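Local coordinates for transposon Tn7 transposition protein TnsA (Escherichia coli, PDB 1T0F), which cuts the 5' DNA strands at the ends of transposon Tn7 and, together with TnsB, forms the transposase, at residues A[64-69]-A[115-120]; A[154-157]-A[162-165]; A[192-197]-A[232-237]; A[203-208]-A[255-260]. All coordinates share one frame; numbering follows the deposited sequence.

Overall arrangement
Contact 1 is the most deeply buried of the four and holds catalytic residues: helix 64-75 packs on the corner of strand 115-122, with a packed aromatic ring next to a magnesium site. Contact 2 lies farther out, where helix 143-159 meets strand 163-166, outermost in this chain's own sheet, through two indoles; the two contacts touch where Trp156 NE1 hydrogen-bonds to Thr116 OG1. Contacts 3 and 4 belong to the helical C-terminal part, across the chain's centre from contact 2. Contact 3 pairs a buried carboxylate with an amide beside an apolar patch; contact 4 packs leucines and a cysteine against a helix end, including its carbonyl oxygens. Their packing meets between Ile235 and Leu260.

Contact 1. Residues A[64-69]-A[115-120]; sequences DLELAV and STDFLV. With MG (magnesium ion), chain E.
The Phe118 ring reaches helix 64-75, where Val69 overlaps the CE2 side of it, Val69 CG1 lying 3.6 Å from Phe118 CE2. The ring atom farthest from the strand, Phe118 CZ, comes within 3.3 Å of Glu66 O, so the helix carbonyl oxygen sits at the edge of the ring, near its plane. With CG turned anti to its own carbonyl carbon (chi1 -60°), the ring bridges strand and helix, and Ile82 and Leu61 pack against it as well. Cutting Phe118 back to an alanine is likely to open a gap beside Val69 and Glu66 O and weaken the packing that sets the helix bearing Glu66 against the strand bearing Asp117. The acidic pair lies at the other end of the contact: the two side chains cross at about a right angle, with Glu66 OE2 3.7 Å from Asp117 OD1. The magnesium ion lies beside the pair. Asp117 OD2 binds the metal directly at 2.4 Å, whereas Glu66 reaches it through a water, which donates to Glu66 OE2 at 2.6 Å and itself lies 2.6 Å from the magnesium ion. Glu66 OE1 is gripped by Leu62 N and Gln85 NE2, which probably hold the carboxylate's rotation. Gln133 OE1 and Val134 O supply further metal ligands. The chain turns a corner at Asp117, and Asp117 and Phe118 both face Ile132 in a classic beta bulge. One residue thus serves the metal and the next the apolar packing, in the acidic, metal-binding active site of the PD-(D/E)XK restriction-enzyme-like nucleases.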
loop_
_atom_site.group_PDB
_atom_site.type_symbol
_atom_site.label_atom_id
_atom_site.label_comp_id
_atom_site.label_asym_id
_atom_site.label_seq_id
_atom_site.Cartn_x
_atom_site.Cartn_y
_atom_site.Cartn_z
ATOM N N ASP A 64 -7.341 -4.438 1.257
ATOM C CA ASP A 64 -6.850 -5.261 0.159
ATOM C C ASP A 64 -6.270 -4.344 -0.912
ATOM O O ASP A 64 -5.338 -4.720 -1.627
ATOM C CB ASP A 64 -7.975 -6.101 -0.456
ATOM C CG ASP A 64 -8.472 -7.201 0.471
ATOM O OD1 ASP A 64 -7.831 -7.461 1.512
ATOM O OD2 ASP A 64 -9.507 -7.818 0.148
ATOM N N LEU A 65 -6.819 -3.139 -1.024
ATOM C CA LEU A 65 -6.325 -2.189 -2.011
ATOM C C LEU A 65 -4.915 -1.729 -1.656
ATOM O O LEU A 65 -4.062 -1.578 -2.533
ATOM C CB LEU A 65 -7.259 -0.983 -2.113
ATOM C CG LEU A 65 -6.908 0.021 -3.208
ATOM C CD1 LEU A 65 -6.509 -0.699 -4.486
ATOM C CD2 LEU A 65 -8.120 0.946 -3.447
ATOM N N GLU A 66 -4.674 -1.494 -0.365
ATOM C CA GLU A 66 -3.347 -1.082 0.088
ATOM C C GLU A 66 -2.370 -2.227 -0.143
ATOM O O GLU A 66 -1.207 -2.004 -0.488
ATOM C CB GLU A 66 -3.377 -0.702 1.571
ATOM C CG GLU A 66 -3.832 0.737 1.813
ATOM C CD GLU A 66 -3.964 1.074 3.294
ATOM O OE1 GLU A 66 -3.162 0.547 4.098
ATOM O OE2 GLU A 66 -4.859 1.880 3.645
ATOM N N LEU A 67 -2.840 -3.455 0.058
ATOM C CA LEU A 67 -2.005 -4.631 -0.179
ATOM C C LEU A 67 -1.587 -4.660 -1.653
ATOM O O LEU A 67 -0.419 -4.904 -1.977
ATOM C CB LEU A 67 -2.776 -5.916 0.150
ATOM C CG LEU A 67 -2.111 -7.249 -0.223
ATOM C CD1 LEU A 67 -0.823 -7.430 0.576
ATOM C CD2 LEU A 67 -3.082 -8.396 0.053
ATOM N N ALA A 68 -2.540 -4.415 -2.550
ATOM C CA ALA A 68 -2.232 -4.430 -3.984
ATOM C C ALA A 68 -1.171 -3.385 -4.353
ATOM O O ALA A 68 -0.257 -3.658 -5.137
ATOM C CB ALA A 68 -3.502 -4.203 -4.793
ATOM N N VAL A 69 -1.290 -2.188 -3.790
ATOM C CA VAL A 69 -0.328 -1.129 -4.067
ATOM C C VAL A 69 1.034 -1.494 -3.479
ATOM O O VAL A 69 2.066 -1.290 -4.119
ATOM C CB VAL A 69 -0.803 0.235 -3.489
ATOM C CG1 VAL A 69 0.262 1.296 -3.717
ATOM C CG2 VAL A 69 -2.110 0.658 -4.161
ATOM N N SER A 115 -3.069 11.059 7.510
ATOM C CA SER A 115 -1.965 10.223 7.046
ATOM C C SER A 115 -2.110 9.892 5.562
ATOM O O SER A 115 -3.219 9.841 5.026
ATOM C CB SER A 115 -1.877 8.931 7.872
ATOM O OG SER A 115 -3.023 8.109 7.718
ATOM N N THR A 116 -0.973 9.706 4.902
ATOM C CA THR A 116 -0.936 9.362 3.486
ATOM C C THR A 116 -0.562 7.887 3.462
ATOM O O THR A 116 0.383 7.468 4.131
ATOM C CB THR A 116 0.106 10.224 2.742
ATOM O OG1 THR A 116 -0.381 11.568 2.662
ATOM C CG2 THR A 116 0.337 9.703 1.324
ATOM N N ASP A 117 -1.301 7.096 2.696
ATOM C CA ASP A 117 -1.073 5.668 2.687
ATOM C C ASP A 117 0.347 5.197 2.424
ATOM O O ASP A 117 0.792 4.257 3.078
ATOM C CB ASP A 117 -2.064 4.994 1.745
ATOM C CG ASP A 117 -3.509 5.265 2.159
ATOM O OD1 ASP A 117 -3.748 5.441 3.375
ATOM O OD2 ASP A 117 -4.396 5.311 1.291
ATOM N N PHE A 118 1.051 5.837 1.491
ATOM C CA PHE A 118 2.436 5.454 1.188
ATOM C C PHE A 118 3.301 6.638 0.789
ATOM O O PHE A 118 2.896 7.465 -0.030
ATOM C CB PHE A 118 2.509 4.459 0.016
ATOM C CG PHE A 118 1.775 3.171 0.236
ATOM C CD1 PHE A 118 2.369 2.117 0.929
ATOM C CD2 PHE A 118 0.498 2.990 -0.296
ATOM C CE1 PHE A 118 1.702 0.896 1.084
ATOM C CE2 PHE A 118 -0.178 1.777 -0.150
ATOM C CZ PHE A 118 0.423 0.724 0.541
ATOM N N LEU A 119 4.493 6.722 1.368
ATOM C CA LEU A 119 5.457 7.752 0.989
ATOM C C LEU A 119 6.579 6.872 0.448
ATOM O O LEU A 119 7.129 6.042 1.172
ATOM C CB LEU A 119 5.943 8.567 2.191
ATOM C CG LEU A 119 7.073 9.539 1.827
ATOM C CD1 LEU A 119 6.606 10.528 0.769
ATOM C CD2 LEU A 119 7.534 10.290 3.075
ATOM N N VAL A 120 6.909 7.050 -0.824
ATOM C CA VAL A 120 7.890 6.186 -1.474
ATOM C C VAL A 120 9.154 6.906 -1.897
ATOM O O VAL A 120 9.095 8.023 -2.413
ATOM C CB VAL A 120 7.243 5.522 -2.733
ATOM C CG1 VAL A 120 8.192 4.482 -3.358
ATOM C CG2 VAL A 120 5.914 4.867 -2.344
HETATM MG MG MG E . -6.711 5.468 1.904
HETATM O O HOH W 1 -6.933 3.054 2.709
HETATM O O HOH W 2 -8.997 5.688 2.713
#

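Contact 2. Residues A[154-157]-A[162-165]; sequences RYWQ and PWFI
Trp156 and Trp163 meet through the five-membered parts of their indoles, Trp156 CD1 lying 3.4 Å from Trp163 CD1. Their planes are nearly parallel, 12° apart, but slid so far that the rings barely overlap, with five-membered centroids 5.0 Å apart. The side chains as wholes cross at about a right angle, and the close packing continues down to the CB atoms, 3.8 Å between Trp156 CB and Trp163 CB. Tyr155 CD2 stands 3.8 Å above the Trp156 ring plane, over its centre. Trp156 NE1 donates to Thr116 OG1 of strand 115-122, which fixes the turn of the indole. The pair joins the helix to the second strand of a beta-alpha-beta unit, strand 129-134, helix 143-159 and strand 163-166; Ala131 touches both indoles from the first strand. With an alanine in place of Trp156, Thr116 OG1 is likely to lose this donor and the Trp163 indole its neighbour. Beyond this tight junction the contact is looser: Trp163 is partly exposed, and its NE1 makes a weak hydrogen bond to Glu152. Farther out on the helix, Arg154 NH2 pairs with an acidic side chain of another protein chain.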
loop_
_atom_site.group_PDB
_atom_site.type_symbol
_atom_site.label_atom_id
_atom_site.label_comp_id
_atom_site.label_asym_id
_atom_site.label_seq_id
_atom_site.Cartn_x
_atom_site.Cartn_y
_atom_site.Cartn_z
ATOM N N ARG A 154 -2.939 19.564 -1.028
ATOM C CA ARG A 154 -2.268 20.822 -0.721
ATOM C C ARG A 154 -1.032 20.619 0.140
ATOM O O ARG A 154 -0.022 21.300 -0.044
ATOM C CB ARG A 154 -3.237 21.781 -0.016
ATOM C CG ARG A 154 -4.368 22.243 -0.910
ATOM C CD ARG A 154 -5.235 23.289 -0.218
ATOM N NE ARG A 154 -6.305 23.755 -1.095
ATOM C CZ ARG A 154 -6.609 25.035 -1.284
ATOM N NH1 ARG A 154 -5.925 25.982 -0.656
ATOM N NH2 ARG A 154 -7.591 25.371 -2.111
ATOM N N TYR A 155 -1.114 19.683 1.077
ATOM C CA TYR A 155 0.002 19.384 1.968
ATOM C C TYR A 155 1.243 19.008 1.165
ATOM O O TYR A 155 2.309 19.610 1.313
ATOM C CB TYR A 155 -0.355 18.216 2.891
ATOM C CG TYR A 155 0.727 17.871 3.896
ATOM C CD1 TYR A 155 0.814 18.550 5.114
ATOM C CD2 TYR A 155 1.668 16.873 3.630
ATOM C CE1 TYR A 155 1.803 18.242 6.041
ATOM C CE2 TYR A 155 2.668 16.561 4.553
ATOM C CZ TYR A 155 2.722 17.253 5.759
ATOM O OH TYR A 155 3.679 16.950 6.696
ATOM N N TRP A 156 1.108 17.994 0.320
ATOM C CA TRP A 156 2.249 17.566 -0.482
ATOM C C TRP A 156 2.662 18.598 -1.531
ATOM O O TRP A 156 3.846 18.707 -1.867
ATOM C CB TRP A 156 1.946 16.210 -1.111
ATOM C CG TRP A 156 1.862 15.149 -0.071
ATOM C CD1 TRP A 156 0.747 14.485 0.336
ATOM C CD2 TRP A 156 2.938 14.666 0.741
ATOM N NE1 TRP A 156 1.057 13.613 1.354
ATOM C CE2 TRP A 156 2.396 13.707 1.623
ATOM C CE3 TRP A 156 4.309 14.954 0.810
ATOM C CZ2 TRP A 156 3.174 13.032 2.563
ATOM C CZ3 TRP A 156 5.080 14.283 1.748
ATOM C CH2 TRP A 156 4.511 13.332 2.612
ATOM N N GLN A 157 1.707 19.364 -2.049
ATOM C CA GLN A 157 2.064 20.391 -3.023
ATOM C C GLN A 157 2.988 21.390 -2.334
ATOM O O GLN A 157 3.966 21.866 -2.918
ATOM C CB GLN A 157 0.823 21.115 -3.540
ATOM C CG GLN A 157 1.162 22.378 -4.313
ATOM C CD GLN A 157 -0.060 23.099 -4.826
ATOM O OE1 GLN A 157 -0.696 22.661 -5.784
ATOM N NE2 GLN A 157 -0.402 24.209 -4.187
ATOM N N PRO A 162 5.508 15.037 -5.402
ATOM C CA PRO A 162 4.395 14.535 -6.217
ATOM C C PRO A 162 3.464 13.642 -5.406
ATOM O O PRO A 162 3.913 12.777 -4.650
ATOM C CB PRO A 162 5.097 13.755 -7.333
ATOM C CG PRO A 162 6.426 14.453 -7.453
ATOM C CD PRO A 162 6.805 14.679 -6.002
ATOM N N TRP A 163 2.164 13.847 -5.576
ATOM C CA TRP A 163 1.158 13.072 -4.852
ATOM C C TRP A 163 0.115 12.585 -5.841
ATOM O O TRP A 163 -0.312 13.346 -6.716
ATOM C CB TRP A 163 0.488 13.959 -3.798
ATOM C CG TRP A 163 -0.659 13.321 -3.084
ATOM C CD1 TRP A 163 -0.595 12.459 -2.030
ATOM C CD2 TRP A 163 -2.050 13.540 -3.341
ATOM N NE1 TRP A 163 -1.865 12.132 -1.607
ATOM C CE2 TRP A 163 -2.775 12.784 -2.399
ATOM C CE3 TRP A 163 -2.754 14.305 -4.283
ATOM C CZ2 TRP A 163 -4.173 12.772 -2.365
ATOM C CZ3 TRP A 163 -4.146 14.291 -4.250
ATOM C CH2 TRP A 163 -4.837 13.530 -3.297
ATOM N N PHE A 164 -0.292 11.324 -5.694
ATOM C CA PHE A 164 -1.278 10.708 -6.573
ATOM C C PHE A 164 -2.285 9.882 -5.799
ATOM O O PHE A 164 -2.027 9.438 -4.677
ATOM C CB PHE A 164 -0.593 9.756 -7.561
ATOM C CG PHE A 164 0.502 10.388 -8.348
ATOM C CD1 PHE A 164 0.222 11.077 -9.521
ATOM C CD2 PHE A 164 1.819 10.324 -7.898
ATOM C CE1 PHE A 164 1.237 11.700 -10.239
ATOM C CE2 PHE A 164 2.846 10.945 -8.605
ATOM C CZ PHE A 164 2.556 11.634 -9.776
ATOM N N ILE A 165 -3.427 9.650 -6.429
ATOM C CA ILE A 165 -4.459 8.815 -5.854
ATOM C C ILE A 165 -4.470 7.508 -6.653
ATOM O O ILE A 165 -4.351 7.524 -7.869
ATOM C CB ILE A 165 -5.843 9.472 -5.970
ATOM C CG1 ILE A 165 -5.892 10.724 -5.093
ATOM C CG2 ILE A 165 -6.924 8.473 -5.575
ATOM C CD1 ILE A 165 -7.087 11.605 -5.388
#

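Contact 3. Residues A[192-197]-A[232-237]; sequences AELLAQ and LSEIRA
Gln197 and Glu234 meet with their flat ends turned almost square to each other, the amide and carboxylate planes 80° apart. The amide nitrogen faces the fork of the carboxylate: Gln197 NE2 donates to Glu234 OE1 at 2.9 Å, and the same nitrogen reaches Glu234 OE2 at 3.2 Å. Both oxygens are met on their syn sides, somewhat out of the carboxylate plane, and neither bond is straight, with N-H...O angles of 144° to OE1 and 153° to OE2. A bend in the Gln197 chain at chi2 helps bring the amide to its partner, whereas the Glu234 chain runs extended beyond CG and carries its carboxylate out from helix 230-240 to meet it. Leu194 lies alongside the stem of Glu234, the two side chains sliding past each other in opposite directions. Its branches divide the work: Leu194 CD1 rests 3.7 Å from Glu234 CB, and Leu194 CD2 touches Ala237 CB at 3.6 Å, one turn farther along the helix. The small methyl of Ala237 is consistent with the close approach of the leucine to the helix, where Leu194 CD1 also nears Glu234 CA; Glu188 packs on that alanine too. The contact therefore joins the short helix 192-195 and the turn after it to helix 230-240 in the C-terminal part of the protein, away from the nuclease site. Glu234 is buried, and a single amide nitrogen serves both of its oxygens; a neutral donor offsets the charge only in part, so burial here would probably raise the carboxylate's pKa somewhat.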
loop_
_atom_site.group_PDB
_atom_site.type_symbol
_atom_site.label_atom_id
_atom_site.label_comp_id
_atom_site.label_asym_id
_atom_site.label_seq_id
_atom_site.Cartn_x
_atom_site.Cartn_y
_atom_site.Cartn_z
ATOM N N ALA A 192 7.576 -21.599 12.878
ATOM C CA ALA A 192 9.030 -21.659 12.798
ATOM C C ALA A 192 9.425 -22.771 11.831
ATOM O O ALA A 192 10.469 -22.710 11.180
ATOM C CB ALA A 192 9.616 -21.929 14.177
ATOM N N GLU A 193 8.572 -23.784 11.744
ATOM C CA GLU A 193 8.804 -24.922 10.870
ATOM C C GLU A 193 8.670 -24.482 9.412
ATOM O O GLU A 193 9.461 -24.877 8.558
ATOM C CB GLU A 193 7.792 -26.032 11.173
ATOM C CG GLU A 193 7.723 -26.466 12.641
ATOM C CD GLU A 193 6.990 -25.470 13.539
ATOM O OE1 GLU A 193 7.514 -24.362 13.774
ATOM O OE2 GLU A 193 5.881 -25.799 14.015
ATOM N N LEU A 194 7.664 -23.657 9.133
ATOM C CA LEU A 194 7.448 -23.172 7.773
ATOM C C LEU A 194 8.548 -22.195 7.389
ATOM O O LEU A 194 9.040 -22.219 6.263
ATOM C CB LEU A 194 6.080 -22.491 7.654
ATOM C CG LEU A 194 5.716 -21.976 6.255
ATOM C CD1 LEU A 194 5.909 -23.079 5.225
ATOM C CD2 LEU A 194 4.277 -21.487 6.251
ATOM N N LEU A 195 8.936 -21.338 8.329
ATOM C CA LEU A 195 9.991 -20.366 8.082
ATOM C C LEU A 195 11.309 -21.096 7.793
ATOM O O LEU A 195 12.148 -20.611 7.039
ATOM C CB LEU A 195 10.167 -19.455 9.301
ATOM C CG LEU A 195 10.967 -18.169 9.078
ATOM C CD1 LEU A 195 10.130 -17.209 8.241
ATOM C CD2 LEU A 195 11.316 -17.522 10.417
ATOM N N ALA A 196 11.477 -22.267 8.399
ATOM C CA ALA A 196 12.685 -23.067 8.217
ATOM C C ALA A 196 12.791 -23.645 6.804
ATOM O O ALA A 196 13.845 -24.138 6.405
ATOM C CB ALA A 196 12.715 -24.196 9.246
ATOM N N GLN A 197 11.699 -23.579 6.051
ATOM C CA GLN A 197 11.673 -24.105 4.691
ATOM C C GLN A 197 12.247 -23.150 3.647
ATOM O O GLN A 197 12.548 -23.561 2.526
ATOM C CB GLN A 197 10.239 -24.471 4.307
ATOM C CG GLN A 197 9.701 -25.708 5.003
ATOM C CD GLN A 197 10.364 -26.982 4.511
ATOM O OE1 GLN A 197 11.543 -27.225 4.768
ATOM N NE2 GLN A 197 9.608 -27.796 3.784
ATOM N N LEU A 232 3.708 -26.601 -2.749
ATOM C CA LEU A 232 3.040 -25.391 -3.227
ATOM C C LEU A 232 2.364 -24.654 -2.074
ATOM O O LEU A 232 2.382 -23.423 -2.025
ATOM C CB LEU A 232 1.991 -25.722 -4.297
ATOM C CG LEU A 232 1.171 -24.531 -4.820
ATOM C CD1 LEU A 232 2.093 -23.491 -5.434
ATOM C CD2 LEU A 232 0.155 -25.011 -5.852
ATOM N N SER A 233 1.770 -25.404 -1.149
ATOM C CA SER A 233 1.090 -24.786 -0.011
ATOM C C SER A 233 2.085 -24.023 0.851
ATOM O O SER A 233 1.759 -22.972 1.402
ATOM C CB SER A 233 0.363 -25.842 0.832
ATOM O OG SER A 233 1.274 -26.727 1.464
ATOM N N GLU A 234 3.301 -24.546 0.965
ATOM C CA GLU A 234 4.326 -23.877 1.757
ATOM C C GLU A 234 4.776 -22.607 1.041
ATOM O O GLU A 234 4.908 -21.550 1.652
ATOM C CB GLU A 234 5.525 -24.800 1.975
ATOM C CG GLU A 234 5.174 -26.114 2.644
ATOM C CD GLU A 234 6.401 -26.939 2.979
ATOM O OE1 GLU A 234 7.316 -27.016 2.129
ATOM O OE2 GLU A 234 6.446 -27.519 4.088
ATOM N N ILE A 235 5.008 -22.720 -0.265
ATOM C CA ILE A 235 5.431 -21.581 -1.071
ATOM C C ILE A 235 4.341 -20.510 -1.047
ATOM O O ILE A 235 4.626 -19.319 -0.948
ATOM C CB ILE A 235 5.699 -22.012 -2.540
ATOM C CG1 ILE A 235 6.959 -22.877 -2.606
ATOM C CG2 ILE A 235 5.855 -20.794 -3.438
ATOM C CD1 ILE A 235 8.225 -22.156 -2.209
ATOM N N ARG A 236 3.093 -20.946 -1.136
ATOM C CA ARG A 236 1.968 -20.029 -1.130
ATOM C C ARG A 236 1.923 -19.220 0.167
ATOM O O ARG A 236 1.759 -17.998 0.135
ATOM C CB ARG A 236 0.664 -20.814 -1.311
ATOM C CG ARG A 236 -0.579 -19.957 -1.474
ATOM C CD ARG A 236 -1.800 -20.840 -1.748
ATOM N NE ARG A 236 -3.035 -20.069 -1.867
ATOM C CZ ARG A 236 -3.561 -19.344 -0.883
ATOM N NH1 ARG A 236 -2.959 -19.288 0.296
ATOM N NH2 ARG A 236 -4.691 -18.675 -1.078
ATOM N N ALA A 237 2.078 -19.901 1.301
ATOM C CA ALA A 237 2.040 -19.237 2.602
ATOM C C ALA A 237 3.205 -18.268 2.786
ATOM O O ALA A 237 3.025 -17.149 3.282
ATOM C CB ALA A 237 2.036 -20.281 3.725
#

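Contact 4. Residues A[203-208]-A[255-260]; sequences HILQEK and NKCADL
Leu205 meets Leu260 in the apolar part of the contact: their side chains cross at a slant, and methyl meets methyl between Leu205 CD2 and Leu260 CD2 at 3.9 Å. Both leucines hold CG anti to the carbonyl carbon, chi1 -82° for Leu205 and -85° for Leu260, which lets their CD2 methyls meet. Cys257 is the second apolar neighbour of Leu205, with Leu205 CB 4.2 Å from Cys257 CB, and here the main chains also come close. The second kind of contact sets the cysteine against backbone oxygens at and just beyond the end of helix 198-207. Cys257 CB lies 3.4 Å from Leu205 O and 3.3 Å from Lys208 O, so the methylene faces both the carbonyl oxygen of the last turn and that just past the helix, while Cys257 SG lies 3.6 Å from Lys208 O. These are van der Waals approaches, and they place the small side chain of Cys257 where helix gives way to loop. Hydrogen bonding shapes the other partner from within: Lys256 N donates to Asp259 OD2 at 2.9 Å, on the anti side of that carboxylate, and Asp259 N returns a bond to Lys256 O. This reciprocal pair braces the short 3-10 turn 257-259 that presents Cys257. Main-chain bonds of Cys257 with Glu211 and of Ala258 with Gly209 tie the turn to the link after the helix. Helix 213-223 closes one flank, Val216 touching Cys257 and Lys208 and Ile213 touching Leu260, so the contact packs the end of helix 198-207 against the loop that leads into strand 261-262.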
loop_
_atom_site.group_PDB
_atom_site.type_symbol
_atom_site.label_atom_id
_atom_site.label_comp_id
_atom_site.label_asym_id
_atom_site.label_seq_id
_atom_site.Cartn_x
_atom_site.Cartn_y
_atom_site.Cartn_z
ATOM N N HIS A 203 17.219 -23.251 -2.357
ATOM C CA HIS A 203 18.213 -24.029 -3.091
ATOM C C HIS A 203 17.582 -24.742 -4.278
ATOM O O HIS A 203 18.132 -24.732 -5.379
ATOM C CB HIS A 203 18.884 -25.056 -2.176
ATOM C CG HIS A 203 19.781 -24.449 -1.142
ATOM N ND1 HIS A 203 19.305 -23.897 0.028
ATOM C CD2 HIS A 203 21.126 -24.292 -1.110
ATOM C CE1 HIS A 203 20.316 -23.426 0.737
ATOM N NE2 HIS A 203 21.433 -23.654 0.069
ATOM N N ILE A 204 16.426 -25.355 -4.050
ATOM C CA ILE A 204 15.720 -26.069 -5.105
ATOM C C ILE A 204 15.323 -25.108 -6.222
ATOM O O ILE A 204 15.587 -25.360 -7.397
ATOM C CB ILE A 204 14.453 -26.762 -4.550
ATOM C CG1 ILE A 204 14.851 -27.793 -3.494
ATOM C CG2 ILE A 204 13.674 -27.428 -5.682
ATOM C CD1 ILE A 204 13.676 -28.477 -2.823
ATOM N N LEU A 205 14.692 -24.000 -5.849
ATOM C CA LEU A 205 14.263 -23.011 -6.825
ATOM C C LEU A 205 15.448 -22.447 -7.597
ATOM O O LEU A 205 15.325 -22.086 -8.766
ATOM C CB LEU A 205 13.497 -21.885 -6.120
ATOM C CG LEU A 205 12.018 -22.177 -5.833
ATOM C CD1 LEU A 205 11.840 -23.575 -5.276
ATOM C CD2 LEU A 205 11.481 -21.137 -4.868
ATOM N N GLN A 206 16.595 -22.382 -6.932
ATOM C CA GLN A 206 17.818 -21.868 -7.531
ATOM C C GLN A 206 18.283 -22.740 -8.704
ATOM O O GLN A 206 18.554 -22.234 -9.795
ATOM C CB GLN A 206 18.908 -21.800 -6.456
ATOM C CG GLN A 206 20.243 -21.254 -6.918
ATOM C CD GLN A 206 21.263 -21.216 -5.790
ATOM O OE1 GLN A 206 21.098 -20.485 -4.809
ATOM N NE2 GLN A 206 22.319 -22.014 -5.920
ATOM N N GLU A 207 18.371 -24.049 -8.493
ATOM C CA GLU A 207 18.817 -24.926 -9.573
ATOM C C GLU A 207 17.745 -25.176 -10.634
ATOM O O GLU A 207 18.065 -25.354 -11.809
ATOM C CB GLU A 207 19.331 -26.258 -9.019
ATOM C CG GLU A 207 18.300 -27.122 -8.326
ATOM C CD GLU A 207 18.831 -28.517 -8.032
ATOM O OE1 GLU A 207 19.854 -28.631 -7.323
ATOM O OE2 GLU A 207 18.227 -29.502 -8.514
ATOM N N LYS A 208 16.478 -25.186 -10.228
ATOM C CA LYS A 208 15.382 -25.404 -11.170
ATOM C C LYS A 208 14.931 -24.057 -11.739
ATOM O O LYS A 208 13.815 -23.921 -12.244
ATOM C CB LYS A 208 14.209 -26.091 -10.462
ATOM C CG LYS A 208 14.564 -27.412 -9.788
ATOM C CD LYS A 208 14.862 -28.501 -10.802
ATOM C CE LYS A 208 15.307 -29.795 -10.120
ATOM N NZ LYS A 208 14.296 -30.308 -9.149
ATOM N N ASN A 255 4.913 -18.356 -13.530
ATOM C CA ASN A 255 6.252 -17.928 -13.132
ATOM C C ASN A 255 7.240 -19.086 -13.191
ATOM O O ASN A 255 6.883 -20.223 -12.903
ATOM C CB ASN A 255 6.245 -17.396 -11.692
ATOM C CG ASN A 255 5.953 -15.911 -11.608
ATOM O OD1 ASN A 255 6.744 -15.150 -11.056
ATOM N ND2 ASN A 255 4.813 -15.496 -12.137
ATOM N N LYS A 256 8.479 -18.788 -13.568
ATOM C CA LYS A 256 9.527 -19.794 -13.573
ATOM C C LYS A 256 10.151 -19.655 -12.192
ATOM O O LYS A 256 9.985 -18.622 -11.543
ATOM C CB LYS A 256 10.571 -19.503 -14.652
ATOM C CG LYS A 256 10.059 -19.716 -16.062
ATOM C CD LYS A 256 11.168 -19.537 -17.086
ATOM C CE LYS A 256 10.640 -19.782 -18.487
ATOM N NZ LYS A 256 9.482 -18.890 -18.787
ATOM N N CYS A 257 10.864 -20.678 -11.739
ATOM C CA CYS A 257 11.478 -20.636 -10.418
ATOM C C CYS A 257 12.438 -19.466 -10.220
ATOM O O CYS A 257 12.580 -18.950 -9.102
ATOM C CB CYS A 257 12.185 -21.961 -10.133
ATOM S SG CYS A 257 11.033 -23.351 -9.992
ATOM N N ALA A 258 13.090 -19.039 -11.299
ATOM C CA ALA A 258 14.024 -17.926 -11.220
ATOM C C ALA A 258 13.283 -16.611 -10.976
ATOM O O ALA A 258 13.901 -15.619 -10.588
ATOM C CB ALA A 258 14.840 -17.830 -12.499
ATOM N N ASP A 259 11.970 -16.601 -11.217
ATOM C CA ASP A 259 11.169 -15.393 -10.999
ATOM C C ASP A 259 10.881 -15.170 -9.520
ATOM O O ASP A 259 10.431 -14.097 -9.124
ATOM C CB ASP A 259 9.831 -15.465 -11.740
ATOM C CG ASP A 259 9.980 -15.320 -13.239
ATOM O OD1 ASP A 259 10.764 -14.454 -13.681
ATOM O OD2 ASP A 259 9.296 -16.060 -13.977
ATOM N N LEU A 260 11.112 -16.187 -8.702
ATOM C CA LEU A 260 10.861 -16.046 -7.277
ATOM C C LEU A 260 12.106 -15.592 -6.542
ATOM O O LEU A 260 13.205 -16.087 -6.794
ATOM C CB LEU A 260 10.368 -17.365 -6.673
ATOM C CG LEU A 260 8.865 -17.637 -6.775
ATOM C CD1 LEU A 260 8.435 -17.719 -8.230
ATOM C CD2 LEU A 260 8.543 -18.924 -6.051
#